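Local coordinates for protein COG0778: Nitroreductase (Streptococcus pneumoniae, PDB 2B67) that binds flavin mononucleotide and, as a member of the nitroreductase family, probably catalyses NAD(P)H-dependent reduction of its substrates, at residues A[11-16]-A[145-150]; A[69-74]-A[152-157]; A[48-53]-A[136-141]; A[81-86]-A[129-134]. All blocks are in the same frame, centred on the assembly; numbering follows the deposited sequence. Where two conformers were deposited one is given.

Contact 1. Residues A[11-16]-A[145-150]; sequences KKRHAT and ALTDQG
Thr-147 lays its side chain against Lys-12 and Arg-13, where helix 5-12 gives way to the loop that holds the FMN phosphate. This is the phosphate end of the flavin site in the nitroreductase fold. The threonine stands near the C-terminal end of the long helix 124-148 and points at the loop. Its two branches part. The methyl CG2 takes the Lys-12 side, 3.8 Å from Lys-12 CG. The hydroxyl OG1 lies 3.5 Å from Arg-13 CG and touches only carbon there. Its hydrogen bond goes to the carbonyl of Val-143, one turn back in its own helix. With OG1 beside the backbone N (chi1 -61°), CG2 lies anti to that N and is turned to Lys-12.

Arg-13 uses only the base of its chain here. The chain bends at chi2 and chi3 and leads away from the helix. Its NH1 forms a salt bridge with the FMN phosphate, and its NH2 bonds to the carbonyl of Leu-38 of the second subunit. Arg-194, close by, also lines this pocket. Ala-15 gives its backbone N to the same phosphate. Thr-147 thus packs on the base of a residue whose far end meets both the cofactor and the second subunit.

Helix 124-148 ends just beyond, in a Schellman motif with Gly-150 at C-prime. Gly-150 N reaches Thr-147 O at 2.8 Å. On the solvent side, one water joins the segments: it accepts from Lys-12 NZ at 2.7 Å and donates weakly to Asp-148 OD2 at 3.3 Å.

Contact 2. Residues A[69-74]-A[152-157]; sequences FEQVSS and GSNIIL
Polar contact first: Gln-71 of helix 69-74 extends its side chain toward strand 152-156 and meets Asn-154. Gln-71 OE1 and Asn-154 OD1 are modelled 2.9 Å apart. The two amide planes are nearly coplanar, 20° apart. The Gln-71 chain is extended beyond CG (chi2 177°), which carries the amide across to the strand. Its NE2 donates to O2 of the FMN ring. Lys-17 packs against both amide side chains.

Apolar contact comes next. Ile-156, two residues along the strand, sends CD1 toward the helix. There CD1 meets Val-72 CG2 at 3.9 Å. The same methyl lies 3.9 Å from Gln-71 OE1, so it sits beside both the amide and the valine. Thr-181 of the neighbouring strand 174-183 touches Val-72 and Ile-156, and Leu-60 and Ala-61 of helix 57-61 also pack on Val-72.

The backbones stay well apart. The helix and strand axes come no nearer than 10.8 Å and run at 132°, so side chains alone bridge them. All four touching residues are buried. Leu-157 gives its N to FMN O4 in a weak bond. A glutamine from a helix and the residue just past strand 152-156, the outermost strand of the sheet within this chain, thus meet the pyrimidine edge of the flavin, forming part of the FMN pocket of this nitroreductase-family alpha-beta fold.

Contact 3. Residues A[48-53]-A[136-141]; sequences WKFVVV and GLVAMN. With ACY (acetic acid), chain F.
Strand 48-53 and helix 136-141 come closest at the start of the strand, where the CA atoms of Trp-48 and Val-138 are 8.3 Å apart. Farther along, the strand draws away from the helix. Trp-48 and Phe-50, both on the face turned to the helix, meet it through one residue, Val-138. The valine comes from the opposite direction and touches both rings.

Against Trp-48 it works over the face. Val-138 CB lies 3.9 Å from the centroid of the six-membered ring and 22° off its normal, a CH-pi contact. Val-138 CG1 also rests 3.7 Å from Trp-48 CE3. With Trp-48 CG between the backbone N and the carbonyl carbon (chi1 41°), the indole is folded over to offer this face. Phe-50 is met differently. Val-138 CG2 reaches Phe-50 CZ at 3.5 Å, in the plane of the ring and at its edge. One branched side chain thus serves a ring face and a ring edge.

Leu-81 of the next strand packs on both aromatic rings, and Ala-36 of helix 26-36 touches Val-138. Residues 50-52 also pair in parallel with a strand of the second subunit, so the sheet continues across the dimer interface. On the other side of the strand, Lys-49 NZ donates to O of an acetic acid molecule at 2.9 Å, which Lys-93 also binds; this acid probably comes from the crystallisation liquor.

The touching atoms are all carbon, and the three residues are buried. The join between sheet and central helix is therefore made by van der Waals and CH-pi contact close to the centre of the chain.

Contact 4. Residues A[81-86]-A[129-134]; sequences LFTDTD and DYLALN
The end of strand 81-84 passes close to helix 129-134, with the CA atoms of Thr-83 and Leu-131 only 6.1 Å apart. Leu-131 carries the contact from the helix side. Its CB lies 3.7 Å from Thr-83 OG1. Its CG lies beside the backbone N, anti to the carbonyl carbon (chi1 -65°), which sends both methyls to the strand end. CD2 lies 3.1 Å from the carbonyl O of Asp-84, a close approach, while CD1 lies 3.9 Å from Thr-85 CG2. Thr-83 returns the contact with its methyl: CG2 is 3.6 Å from Leu-131 O, on the helix backbone. The Thr-83 hydroxyl bonds to Glu-177.

The polar groups beside this apolar join have partners of their own. Asp-84 OD1 accepts from Asp-86 N at 3.1 Å, closing an Asx turn; the N-H comes from above the carboxylate plane. Asp-84 OD2 makes salt bridges with Arg-90 and Arg-173. These bonds hold the carboxylate where the strand turns off, and Asp-86 then serves as the N-cap of the following helix. On the helix, Asn-134 ND2 bonds back to Tyr-130 O at 2.7 Å, and its OD1 accepts from the backbone N of Ala-42.

The arrangement is a helix packed on a sheet that is antiparallel within this chain, as in the alpha-beta fold of the nitroreductase family. The same helix segment brings Leu-133 to the second FMN pocket.

Contacts 1, 3 and 4 share helix 124-148. They follow it from its C-terminal end (contact 1), through its middle (contact 3), to 129-134 (contact 4). Contact 2 uses strand 152-156, which comes next in the chain. Contacts 3 and 4 are neighbours, with centres about 10 Å apart, and their strands 48-53 and 77-84 pair in the sheet. Contacts 1 and 4 lie on opposite sides of the chain's centre, about 24 Å between centres. Contacts 1 and 2 touch, and Thr-16 meets Ser-153. Together those two border one FMN site, while Leu-133 and Leu-137 border the other. The helix thus runs from beside one site to the other, and all four contacts reach the second subunit.

Contact 1. Residues A[11-16]-A[145-150]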
# COMPACT_ATOMS: atom_id res chain seq x y z
N LYS A 11 -2.34 5.38 -15.72
CA LYS A 11 -2.13 6.67 -16.36
C LYS A 11 -3.33 7.59 -16.18
O LYS A 11 -3.20 8.81 -16.27
CB LYS A 11 -1.76 6.51 -17.84
CG LYS A 11 -0.27 6.26 -18.10
CD LYS A 11 0.09 6.72 -19.52
CE LYS A 11 0.93 5.70 -20.29
NZ LYS A 11 0.33 5.47 -21.65
N LYS A 12 -4.49 7.03 -15.88
CA LYS A 12 -5.60 7.91 -15.55
C LYS A 12 -5.87 8.19 -14.08
O LYS A 12 -6.76 8.97 -13.79
CB LYS A 12 -6.86 7.55 -16.32
CG LYS A 12 -7.33 6.18 -16.18
CD LYS A 12 -8.05 5.81 -17.49
CE LYS A 12 -9.26 4.95 -17.20
NZ LYS A 12 -9.48 4.06 -18.35
N ARG A 13 -5.12 7.58 -13.16
CA ARG A 13 -5.22 7.94 -11.75
C ARG A 13 -4.41 9.23 -11.53
O ARG A 13 -3.25 9.29 -11.88
CB ARG A 13 -4.73 6.82 -10.83
CG ARG A 13 -4.98 7.10 -9.34
CD ARG A 13 -3.83 6.74 -8.43
NE ARG A 13 -2.50 7.05 -8.97
CZ ARG A 13 -1.83 8.19 -8.79
NH1 ARG A 13 -2.34 9.18 -8.08
NH2 ARG A 13 -0.61 8.32 -9.31
N HIS A 14 -5.03 10.25 -10.97
CA HIS A 14 -4.31 11.48 -10.63
C HIS A 14 -4.68 11.88 -9.21
O HIS A 14 -5.72 11.47 -8.70
CB HIS A 14 -4.64 12.60 -11.64
CG HIS A 14 -4.18 12.31 -13.04
ND1 HIS A 14 -5.04 11.96 -14.07
CD2 HIS A 14 -2.93 12.31 -13.59
CE1 HIS A 14 -4.34 11.75 -15.17
NE2 HIS A 14 -3.06 11.96 -14.91
N ALA A 15 -3.83 12.68 -8.57
CA ALA A 15 -4.16 13.28 -7.30
C ALA A 15 -5.17 14.39 -7.57
O ALA A 15 -4.81 15.45 -8.07
CB ALA A 15 -2.91 13.86 -6.63
N THR A 16 -6.43 14.13 -7.27
CA THR A 16 -7.52 15.08 -7.57
C THR A 16 -7.75 16.04 -6.39
O THR A 16 -8.02 15.61 -5.26
CB THR A 16 -8.83 14.33 -7.89
OG1 THR A 16 -8.57 13.33 -8.88
CG2 THR A 16 -9.91 15.27 -8.39
N ALA A 145 -9.57 1.14 -7.95
CA ALA A 145 -10.96 0.73 -8.15
C ALA A 145 -11.88 1.93 -8.46
O ALA A 145 -12.74 1.85 -9.32
CB ALA A 145 -11.49 -0.14 -6.96
N LEU A 146 -11.68 3.04 -7.76
CA LEU A 146 -12.43 4.29 -8.02
C LEU A 146 -12.16 4.82 -9.42
O LEU A 146 -13.11 5.18 -10.18
CB LEU A 146 -12.03 5.36 -6.97
CG LEU A 146 -12.60 5.11 -5.56
CD1 LEU A 146 -12.03 6.05 -4.48
CD2 LEU A 146 -14.14 5.14 -5.55
N THR A 147 -10.87 4.84 -9.76
CA THR A 147 -10.39 5.28 -11.07
C THR A 147 -11.03 4.44 -12.15
O THR A 147 -11.52 4.99 -13.13
CB THR A 147 -8.85 5.17 -11.19
OG1 THR A 147 -8.22 6.00 -10.20
CG2 THR A 147 -8.38 5.59 -12.60
N ASP A 148 -11.00 3.12 -11.98
CA ASP A 148 -11.69 2.22 -12.92
C ASP A 148 -13.18 2.53 -13.15
O ASP A 148 -13.72 2.20 -14.20
CB ASP A 148 -11.59 0.76 -12.46
CG ASP A 148 -11.92 -0.22 -13.58
OD1 ASP A 148 -12.87 -1.02 -13.41
OD2 ASP A 148 -11.25 -0.16 -14.63
N GLN A 149 -13.84 3.12 -12.17
CA GLN A 149 -15.21 3.51 -12.34
C GLN A 149 -15.35 4.94 -12.81
O GLN A 149 -16.45 5.44 -12.87
CB GLN A 149 -15.98 3.39 -11.05
CG GLN A 149 -16.01 2.03 -10.43
CD GLN A 149 -17.09 1.96 -9.36
OE1 GLN A 149 -18.16 2.55 -9.54
NE2 GLN A 149 -16.84 1.23 -8.27
N GLY A 150 -14.24 5.60 -13.13
CA GLY A 150 -14.30 7.00 -13.63
C GLY A 150 -14.38 8.03 -12.52
O GLY A 150 -14.75 9.19 -12.76
O HOH W 1 -10.83 2.23 -16.93

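Contact 2. Residues A[69-74]-A[152-157]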
# COMPACT_ATOMS: atom_id res chain seq x y z
N PHE A 69 -7.93 21.38 3.89
CA PHE A 69 -9.21 21.89 4.39
C PHE A 69 -10.22 22.03 3.24
O PHE A 69 -11.35 21.57 3.34
CB PHE A 69 -9.06 23.23 5.15
CG PHE A 69 -10.39 23.81 5.54
CD1 PHE A 69 -11.09 23.30 6.63
CD2 PHE A 69 -10.97 24.85 4.79
CE1 PHE A 69 -12.33 23.80 6.97
CE2 PHE A 69 -12.21 25.35 5.12
CZ PHE A 69 -12.89 24.83 6.21
N GLU A 70 -9.81 22.68 2.15
CA GLU A 70 -10.73 22.87 1.03
C GLU A 70 -11.07 21.55 0.33
O GLU A 70 -12.19 21.35 -0.14
CB GLU A 70 -10.16 23.85 0.04
CG GLU A 70 -10.41 25.32 0.43
CD GLU A 70 -9.33 25.90 1.32
OE1 GLU A 70 -8.35 25.19 1.67
OE2 GLU A 70 -9.48 27.09 1.67
N GLN A 71 -10.09 20.65 0.24
CA GLN A 71 -10.32 19.35 -0.42
C GLN A 71 -11.38 18.53 0.31
O GLN A 71 -12.33 18.06 -0.30
CB GLN A 71 -9.01 18.57 -0.57
CG GLN A 71 -8.03 19.21 -1.57
CD GLN A 71 -6.71 18.46 -1.64
OE1 GLN A 71 -6.70 17.24 -1.85
NE2 GLN A 71 -5.60 19.19 -1.46
N VAL A 72 -11.23 18.40 1.62
CA VAL A 72 -12.18 17.63 2.38
C VAL A 72 -13.57 18.33 2.44
O VAL A 72 -14.61 17.65 2.43
CB VAL A 72 -11.65 17.26 3.78
CG1 VAL A 72 -12.66 16.36 4.52
CG2 VAL A 72 -10.31 16.52 3.65
N SER A 73 -13.59 19.66 2.50
CA SER A 73 -14.88 20.40 2.53
C SER A 73 -15.67 20.23 1.26
O SER A 73 -16.90 20.07 1.32
CB SER A 73 -14.68 21.91 2.73
OG SER A 73 -14.15 22.20 3.99
N SER A 74 -14.99 20.27 0.12
CA SER A 74 -15.67 20.20 -1.18
C SER A 74 -16.01 18.79 -1.62
O SER A 74 -17.11 18.58 -2.13
CB SER A 74 -14.85 20.87 -2.26
OG SER A 74 -14.79 22.25 -2.02
N GLY A 152 -12.54 10.21 -9.44
CA GLY A 152 -11.28 10.81 -8.99
C GLY A 152 -11.16 10.65 -7.48
O GLY A 152 -12.14 10.28 -6.82
N SER A 153 -9.96 10.88 -6.94
CA SER A 153 -9.67 10.74 -5.51
C SER A 153 -8.34 11.38 -5.21
O SER A 153 -7.55 11.60 -6.12
CB SER A 153 -9.60 9.25 -5.10
OG SER A 153 -8.70 8.51 -5.93
N ASN A 154 -8.09 11.64 -3.94
CA ASN A 154 -6.75 12.01 -3.48
C ASN A 154 -6.52 11.39 -2.10
O ASN A 154 -7.44 11.37 -1.29
CB ASN A 154 -6.62 13.52 -3.42
CG ASN A 154 -5.20 13.98 -3.27
OD1 ASN A 154 -4.95 15.04 -2.71
ND2 ASN A 154 -4.26 13.19 -3.76
N ILE A 155 -5.30 10.90 -1.83
CA ILE A 155 -4.94 10.33 -0.53
C ILE A 155 -4.31 11.48 0.27
O ILE A 155 -3.40 12.17 -0.23
CB ILE A 155 -3.93 9.15 -0.73
CG1 ILE A 155 -4.61 7.98 -1.45
CG2 ILE A 155 -3.33 8.66 0.58
CD1 ILE A 155 -3.67 7.00 -2.11
N ILE A 156 -4.82 11.73 1.48
CA ILE A 156 -4.39 12.85 2.30
C ILE A 156 -3.87 12.26 3.59
O ILE A 156 -4.55 11.48 4.27
CB ILE A 156 -5.58 13.84 2.60
CG1 ILE A 156 -5.99 14.59 1.33
CG2 ILE A 156 -5.26 14.81 3.70
CD1 ILE A 156 -7.38 15.27 1.47
N LEU A 157 -2.64 12.64 3.90
CA LEU A 157 -2.01 12.30 5.14
C LEU A 157 -1.90 13.52 6.07
O LEU A 157 -1.72 13.38 7.28
CB LEU A 157 -0.63 11.73 4.82
CG LEU A 157 0.19 11.02 5.89
CD1 LEU A 157 -0.69 10.13 6.77
CD2 LEU A 157 1.30 10.22 5.23

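Contact 3. Residues A[48-53]-A[136-141]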
# COMPACT_ATOMS: atom_id res chain seq x y z
N TRP A 48 -8.51 -3.55 8.51
CA TRP A 48 -8.94 -2.25 7.97
C TRP A 48 -10.41 -1.98 8.19
O TRP A 48 -11.24 -2.91 8.30
CB TRP A 48 -8.62 -2.12 6.46
CG TRP A 48 -8.87 -3.33 5.60
CD1 TRP A 48 -10.09 -3.94 5.32
CD2 TRP A 48 -7.89 -4.05 4.84
NE1 TRP A 48 -9.91 -5.00 4.46
CE2 TRP A 48 -8.57 -5.10 4.15
CE3 TRP A 48 -6.51 -3.92 4.68
CZ2 TRP A 48 -7.91 -5.98 3.30
CZ3 TRP A 48 -5.86 -4.81 3.85
CH2 TRP A 48 -6.55 -5.83 3.17
N LYS A 49 -10.72 -0.69 8.25
CA LYS A 49 -12.10 -0.23 8.45
C LYS A 49 -12.28 1.04 7.63
O LYS A 49 -11.48 1.97 7.74
CB LYS A 49 -12.42 0.05 9.93
CG LYS A 49 -13.88 0.53 10.10
CD LYS A 49 -14.16 1.27 11.43
CE LYS A 49 -14.29 0.25 12.56
NZ LYS A 49 -15.51 -0.61 12.42
N PHE A 50 -13.29 1.03 6.77
CA PHE A 50 -13.58 2.15 5.85
C PHE A 50 -14.75 2.98 6.38
O PHE A 50 -15.90 2.49 6.50
CB PHE A 50 -13.88 1.61 4.45
CG PHE A 50 -12.71 0.90 3.81
CD1 PHE A 50 -12.40 -0.42 4.18
CD2 PHE A 50 -11.91 1.56 2.87
CE1 PHE A 50 -11.29 -1.08 3.61
CE2 PHE A 50 -10.84 0.92 2.27
CZ PHE A 50 -10.52 -0.39 2.64
N VAL A 51 -14.47 4.22 6.71
CA VAL A 51 -15.52 5.09 7.19
C VAL A 51 -15.92 6.05 6.06
O VAL A 51 -15.17 6.97 5.72
CB VAL A 51 -15.12 5.83 8.50
CG1 VAL A 51 -16.27 6.69 8.97
CG2 VAL A 51 -14.74 4.80 9.61
N VAL A 52 -17.08 5.79 5.45
CA VAL A 52 -17.58 6.60 4.35
C VAL A 52 -18.31 7.85 4.86
O VAL A 52 -19.42 7.77 5.42
CB VAL A 52 -18.46 5.76 3.39
CG1 VAL A 52 -18.99 6.60 2.27
CG2 VAL A 52 -17.65 4.58 2.85
N VAL A 53 -17.70 9.00 4.67
CA VAL A 53 -18.22 10.22 5.26
C VAL A 53 -19.01 11.01 4.22
O VAL A 53 -18.45 11.48 3.22
CB VAL A 53 -17.09 11.07 5.87
CG1 VAL A 53 -17.65 12.35 6.53
CG2 VAL A 53 -16.31 10.20 6.90
N GLY A 136 -1.49 0.95 3.30
CA GLY A 136 -0.96 1.29 1.99
C GLY A 136 -1.42 0.33 0.91
O GLY A 136 -1.89 0.76 -0.17
N LEU A 137 -1.31 -0.97 1.18
CA LEU A 137 -1.79 -1.97 0.22
C LEU A 137 -3.24 -1.71 -0.22
O LEU A 137 -3.51 -1.61 -1.41
CB LEU A 137 -1.67 -3.39 0.79
CG LEU A 137 -0.25 -3.93 0.99
CD1 LEU A 137 -0.35 -5.21 1.82
CD2 LEU A 137 0.40 -4.20 -0.38
N VAL A 138 -4.17 -1.61 0.75
CA VAL A 138 -5.56 -1.47 0.41
C VAL A 138 -5.86 -0.06 -0.14
O VAL A 138 -6.75 0.08 -0.97
CB VAL A 138 -6.56 -1.91 1.57
CG1 VAL A 138 -6.64 -0.86 2.67
CG2 VAL A 138 -7.97 -2.24 1.02
N ALA A 139 -5.18 0.98 0.37
CA ALA A 139 -5.47 2.31 -0.11
C ALA A 139 -5.23 2.40 -1.62
O ALA A 139 -6.03 2.97 -2.34
CB ALA A 139 -4.64 3.33 0.62
N MSE A 140 -4.10 1.85 -2.08
CA MSE A 140 -3.78 1.74 -3.52
C MSE A 140 -4.87 1.02 -4.36
O MSE A 140 -5.28 1.51 -5.42
CB MSE A 140 -2.45 1.00 -3.70
CG MSE A 140 -2.01 0.85 -5.17
SE MSE A 140 -1.18 2.53 -5.75
CE MSE A 140 -2.63 3.41 -6.70
N ASN A 141 -5.34 -0.11 -3.85
CA ASN A 141 -6.34 -0.92 -4.56
C ASN A 141 -7.65 -0.10 -4.66
O ASN A 141 -8.30 -0.08 -5.71
CB ASN A 141 -6.56 -2.26 -3.84
CG ASN A 141 -6.82 -3.42 -4.82
OD1 ASN A 141 -6.44 -3.37 -5.99
ND2 ASN A 141 -7.45 -4.48 -4.33
C ACY F . -15.49 -3.69 14.49
O ACY F . -15.85 -2.50 14.55
OXT ACY F . -15.04 -4.23 13.46
CH3 ACY F . -15.60 -4.51 15.75

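Contact 4. Residues A[81-86]-A[129-134]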
# COMPACT_ATOMS: atom_id res chain seq x y z
N LEU A 81 -9.78 5.94 6.19
CA LEU A 81 -9.27 4.58 6.31
C LEU A 81 -8.65 4.42 7.68
O LEU A 81 -7.69 5.13 8.02
CB LEU A 81 -8.23 4.26 5.23
CG LEU A 81 -7.46 2.93 5.29
CD1 LEU A 81 -8.43 1.73 5.25
CD2 LEU A 81 -6.52 2.84 4.11
N PHE A 82 -9.20 3.49 8.47
CA PHE A 82 -8.69 3.17 9.82
C PHE A 82 -8.05 1.77 9.79
O PHE A 82 -8.40 0.92 8.95
CB PHE A 82 -9.83 3.12 10.87
CG PHE A 82 -10.40 4.48 11.24
CD1 PHE A 82 -11.23 5.16 10.36
CD2 PHE A 82 -10.07 5.07 12.46
CE1 PHE A 82 -11.74 6.40 10.70
CE2 PHE A 82 -10.59 6.30 12.81
CZ PHE A 82 -11.43 6.97 11.92
N THR A 83 -7.14 1.52 10.72
CA THR A 83 -6.63 0.18 10.89
C THR A 83 -6.87 -0.24 12.34
O THR A 83 -6.94 0.60 13.24
CB THR A 83 -5.14 0.10 10.58
OG1 THR A 83 -4.47 1.14 11.30
CG2 THR A 83 -4.88 0.31 9.08
N ASP A 84 -6.95 -1.56 12.53
CA ASP A 84 -7.24 -2.19 13.81
C ASP A 84 -6.00 -2.33 14.65
O ASP A 84 -5.16 -3.18 14.37
CB ASP A 84 -7.82 -3.60 13.56
CG ASP A 84 -8.66 -4.13 14.73
OD1 ASP A 84 -8.43 -3.70 15.89
OD2 ASP A 84 -9.54 -5.00 14.47
N THR A 85 -5.90 -1.54 15.71
CA THR A 85 -4.73 -1.62 16.55
C THR A 85 -4.74 -2.84 17.48
O THR A 85 -3.72 -3.14 18.07
CB THR A 85 -4.54 -0.36 17.42
OG1 THR A 85 -5.62 -0.28 18.36
CG2 THR A 85 -4.50 0.92 16.51
N ASP A 86 -5.89 -3.52 17.60
CA ASP A 86 -5.99 -4.75 18.38
C ASP A 86 -5.90 -5.94 17.42
O ASP A 86 -6.92 -6.49 16.95
CB ASP A 86 -7.29 -4.81 19.21
CG ASP A 86 -7.20 -5.83 20.39
OD1 ASP A 86 -6.40 -6.80 20.29
OD2 ASP A 86 -7.90 -5.66 21.42
N ASP A 129 4.15 -0.24 12.09
CA ASP A 129 4.59 -0.48 10.70
C ASP A 129 3.68 -1.44 9.95
O ASP A 129 3.41 -1.25 8.75
CB ASP A 129 6.04 -1.02 10.64
CG ASP A 129 7.10 0.05 11.00
OD1 ASP A 129 6.76 1.23 11.24
OD2 ASP A 129 8.31 -0.29 11.06
N TYR A 130 3.24 -2.47 10.66
CA TYR A 130 2.36 -3.52 10.10
C TYR A 130 1.04 -2.89 9.66
O TYR A 130 0.57 -3.07 8.53
CB TYR A 130 2.16 -4.59 11.17
CG TYR A 130 1.35 -5.80 10.82
CD1 TYR A 130 1.99 -7.01 10.50
CD2 TYR A 130 -0.03 -5.77 10.87
CE1 TYR A 130 1.23 -8.18 10.22
CE2 TYR A 130 -0.81 -6.91 10.57
CZ TYR A 130 -0.18 -8.12 10.29
OH TYR A 130 -0.98 -9.25 9.99
N LEU A 131 0.46 -2.09 10.54
CA LEU A 131 -0.82 -1.44 10.23
C LEU A 131 -0.64 -0.44 9.07
O LEU A 131 -1.47 -0.37 8.16
CB LEU A 131 -1.35 -0.75 11.48
CG LEU A 131 -1.75 -1.64 12.69
CD1 LEU A 131 -2.25 -0.74 13.82
CD2 LEU A 131 -2.80 -2.69 12.37
N ALA A 132 0.45 0.32 9.11
CA ALA A 132 0.68 1.34 8.10
C ALA A 132 0.88 0.68 6.72
O ALA A 132 0.35 1.15 5.69
CB ALA A 132 1.88 2.24 8.47
N LEU A 133 1.63 -0.42 6.70
CA LEU A 133 1.88 -1.12 5.46
C LEU A 133 0.60 -1.66 4.87
O LEU A 133 0.32 -1.45 3.68
CB LEU A 133 2.94 -2.22 5.60
CG LEU A 133 3.31 -2.69 4.18
CD1 LEU A 133 4.81 -2.71 3.95
CD2 LEU A 133 2.66 -4.02 3.93
N ASN A 134 -0.18 -2.38 5.67
CA ASN A 134 -1.44 -2.97 5.20
C ASN A 134 -2.44 -1.89 4.75
O ASN A 134 -3.22 -2.10 3.85
CB ASN A 134 -2.03 -3.91 6.28
CG ASN A 134 -1.23 -5.22 6.42
OD1 ASN A 134 -1.28 -6.08 5.54
ND2 ASN A 134 -0.42 -5.34 7.50